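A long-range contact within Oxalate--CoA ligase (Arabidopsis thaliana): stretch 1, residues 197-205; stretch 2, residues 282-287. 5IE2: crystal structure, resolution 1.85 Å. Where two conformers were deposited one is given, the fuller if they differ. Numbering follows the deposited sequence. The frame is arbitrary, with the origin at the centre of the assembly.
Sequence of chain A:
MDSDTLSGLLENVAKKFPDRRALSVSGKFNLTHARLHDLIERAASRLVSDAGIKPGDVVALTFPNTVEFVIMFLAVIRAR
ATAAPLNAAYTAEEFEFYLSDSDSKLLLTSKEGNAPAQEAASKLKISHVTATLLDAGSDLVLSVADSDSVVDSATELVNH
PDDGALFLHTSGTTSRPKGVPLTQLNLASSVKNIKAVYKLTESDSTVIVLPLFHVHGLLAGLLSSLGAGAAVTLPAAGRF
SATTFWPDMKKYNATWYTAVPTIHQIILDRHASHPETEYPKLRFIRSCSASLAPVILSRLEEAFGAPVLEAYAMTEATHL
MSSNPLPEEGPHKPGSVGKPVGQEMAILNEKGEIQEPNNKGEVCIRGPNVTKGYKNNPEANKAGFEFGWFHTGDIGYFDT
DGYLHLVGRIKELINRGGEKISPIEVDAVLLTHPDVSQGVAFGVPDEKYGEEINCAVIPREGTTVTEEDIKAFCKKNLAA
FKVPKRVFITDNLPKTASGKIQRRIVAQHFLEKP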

# COMPACT_ATOMS: atom_id res chain seq x y z
N VAL A 197 5.85 15.65 -0.49
CA VAL A 197 6.89 15.28 0.47
C VAL A 197 8.11 14.62 -0.23
O VAL A 197 9.22 14.76 0.26
CB VAL A 197 6.34 14.36 1.61
CG1 VAL A 197 5.92 13.02 1.05
CG2 VAL A 197 7.37 14.23 2.79
N TYR A 198 7.92 13.96 -1.37
CA TYR A 198 9.08 13.38 -2.07
C TYR A 198 9.57 14.27 -3.21
O TYR A 198 10.48 13.88 -3.91
CB TYR A 198 8.76 11.94 -2.58
CG TYR A 198 8.31 11.08 -1.41
CD1 TYR A 198 9.14 10.91 -0.31
CD2 TYR A 198 7.05 10.52 -1.38
CE1 TYR A 198 8.71 10.17 0.80
CE2 TYR A 198 6.62 9.79 -0.29
CZ TYR A 198 7.45 9.62 0.77
OH TYR A 198 6.95 8.93 1.84
N LYS A 199 8.96 15.46 -3.37
CA LYS A 199 9.24 16.35 -4.51
C LYS A 199 9.30 15.57 -5.81
O LYS A 199 10.27 15.68 -6.56
CB LYS A 199 10.56 17.11 -4.29
CG LYS A 199 10.49 17.99 -3.07
CD LYS A 199 11.80 18.83 -2.94
CE LYS A 199 11.77 19.62 -1.65
NZ LYS A 199 13.06 20.39 -1.58
N LEU A 200 8.26 14.79 -6.09
CA LEU A 200 8.18 14.08 -7.37
C LEU A 200 8.02 15.10 -8.48
O LEU A 200 7.24 16.06 -8.32
CB LEU A 200 6.99 13.10 -7.41
CG LEU A 200 7.07 11.96 -6.35
CD1 LEU A 200 5.79 11.08 -6.51
CD2 LEU A 200 8.34 11.09 -6.51
N THR A 201 8.76 14.92 -9.57
CA THR A 201 8.60 15.78 -10.74
C THR A 201 8.58 14.94 -11.99
O THR A 201 8.69 13.72 -11.95
CB THR A 201 9.73 16.82 -10.87
OG1 THR A 201 10.94 16.15 -11.25
CG2 THR A 201 9.93 17.58 -9.56
N GLU A 202 8.48 15.61 -13.14
CA GLU A 202 8.30 14.86 -14.37
C GLU A 202 9.56 14.09 -14.76
O GLU A 202 9.51 13.24 -15.67
CB GLU A 202 7.88 15.81 -15.51
CG GLU A 202 8.99 16.82 -15.89
CD GLU A 202 9.01 18.12 -15.05
OE1 GLU A 202 8.39 18.22 -13.96
OE2 GLU A 202 9.66 19.10 -15.51
N SER A 203 10.72 14.35 -14.13
CA SER A 203 11.90 13.55 -14.46
C SER A 203 12.01 12.26 -13.63
O SER A 203 12.93 11.45 -13.83
CB SER A 203 13.19 14.37 -14.29
OG SER A 203 13.34 14.77 -12.94
N ASP A 204 11.08 12.03 -12.71
CA ASP A 204 11.16 10.80 -11.92
C ASP A 204 10.59 9.58 -12.65
O ASP A 204 9.85 9.69 -13.63
CB ASP A 204 10.42 10.97 -10.55
CG ASP A 204 11.26 11.82 -9.56
OD1 ASP A 204 12.42 11.45 -9.35
OD2 ASP A 204 10.79 12.92 -9.12
N SER A 205 10.96 8.41 -12.15
CA SER A 205 10.64 7.17 -12.80
C SER A 205 10.70 6.07 -11.76
O SER A 205 11.62 6.08 -10.93
CB SER A 205 11.66 6.90 -13.92
OG SER A 205 11.56 5.56 -14.34
N LEU A 282 19.71 6.19 -7.01
CA LEU A 282 18.31 6.63 -6.78
C LEU A 282 18.29 7.88 -5.89
O LEU A 282 19.19 8.07 -5.05
CB LEU A 282 17.54 5.50 -6.10
CG LEU A 282 17.55 4.20 -6.86
CD1 LEU A 282 16.78 3.08 -6.06
CD2 LEU A 282 16.95 4.38 -8.28
N ARG A 283 17.27 8.71 -6.05
CA ARG A 283 17.03 9.82 -5.17
C ARG A 283 16.68 9.34 -3.75
O ARG A 283 17.14 9.91 -2.76
CB ARG A 283 15.86 10.70 -5.69
CG ARG A 283 16.19 11.56 -6.85
CD ARG A 283 15.40 12.92 -6.73
NE ARG A 283 13.99 12.73 -6.92
CZ ARG A 283 13.05 13.05 -6.04
NH1 ARG A 283 13.34 13.60 -4.84
NH2 ARG A 283 11.80 12.84 -6.38
N PHE A 284 15.88 8.30 -3.66
CA PHE A 284 15.48 7.73 -2.36
C PHE A 284 14.84 6.38 -2.57
O PHE A 284 14.43 6.00 -3.68
CB PHE A 284 14.50 8.66 -1.58
CG PHE A 284 13.16 8.82 -2.26
CD1 PHE A 284 12.07 8.02 -1.92
CD2 PHE A 284 12.99 9.76 -3.26
CE1 PHE A 284 10.84 8.19 -2.55
CE2 PHE A 284 11.78 9.94 -3.89
CZ PHE A 284 10.70 9.16 -3.55
N ILE A 285 14.73 5.64 -1.48
CA ILE A 285 14.03 4.38 -1.45
C ILE A 285 12.99 4.54 -0.36
O ILE A 285 13.32 5.06 0.68
CB ILE A 285 14.97 3.19 -1.14
CG1 ILE A 285 15.86 2.91 -2.38
CG2 ILE A 285 14.15 1.89 -0.76
CD1 ILE A 285 17.05 1.93 -2.02
N ARG A 286 11.74 4.15 -0.63
CA ARG A 286 10.70 4.35 0.35
C ARG A 286 10.20 3.02 0.94
O ARG A 286 10.15 1.99 0.24
CB ARG A 286 9.55 5.13 -0.31
CG ARG A 286 8.36 5.43 0.65
CD ARG A 286 7.31 6.19 -0.17
NE ARG A 286 6.16 6.58 0.66
CZ ARG A 286 4.97 5.96 0.68
NH1 ARG A 286 4.72 4.85 -0.04
NH2 ARG A 286 4.01 6.47 1.45
N SER A 287 9.83 3.05 2.25
CA SER A 287 9.22 1.89 2.87
C SER A 287 7.94 2.31 3.58
O SER A 287 7.90 3.40 4.09
CB SER A 287 10.22 1.25 3.88
OG SER A 287 9.68 0.07 4.50

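Arginine often joins distant segments of a chain because its guanidinium can serve several acceptors in one plane. In the contact between residues 197-205 and 282-287 of this ligase, Arg283 illustrates the principle, and Arg286, a second arginine of different shape, contributes one further bond.

Arg283 is the bent one. Its chi1 of -75° and chi3 of -69° are both m, while chi2, at -145°, lies between wells. The folded chain delivers the guanidinium to a double acceptor site. Along one edge Arg283 NE donates to Asp204 OD1 (3.2 Å) and Arg283 NH2 to Asp204 OD2 (2.9 Å), a bidentate salt bridge; along the adjacent edge Arg283 NH1 and Arg283 NH2 both donate to Tyr198 O, each at 3.0 Å. That carbonyl is available where the chain leaves its helix: Lys199 takes positive phi in a Schellman motif. The carboxylate is also held from within its own stretch. Asp204, chi1 m, closes a type I turn from Thr201, and Asp204 OD2 accepts from Thr201 N at 2.9 Å, so the acceptor is positioned by the turn it helps to brace.

Arg286 is the extended counterpart, with chi1, chi2 and chi3 all t. The straight chain carries Arg286 NE to Tyr198 OH, 2.7 Å away, where it donates a hydrogen bond.

Between these polar anchors lie the aromatic rings. Tyr198 (chi1 m) and Phe284 (chi1 p) both direct CA-to-CB toward the opposing stretch; their planes, 19° apart, are slid so that the rings barely overlap. Phe284 CZ lies 3.5 Å from Tyr198 CB. Leu200, in its mt rotamer, places Leu200 CD2 at the phenylalanine ring's edge, 4.2 Å from Phe284 CZ.

The stretches bury 313 Å² between them. Tyr198, Leu200, Asp204, Phe284 and Arg286 are buried; partly exposed Arg283 meets Asp204's buried charge. Tyrosine combines apolar face with hydroxyl; phenylalanine offers hydrocarbon alone.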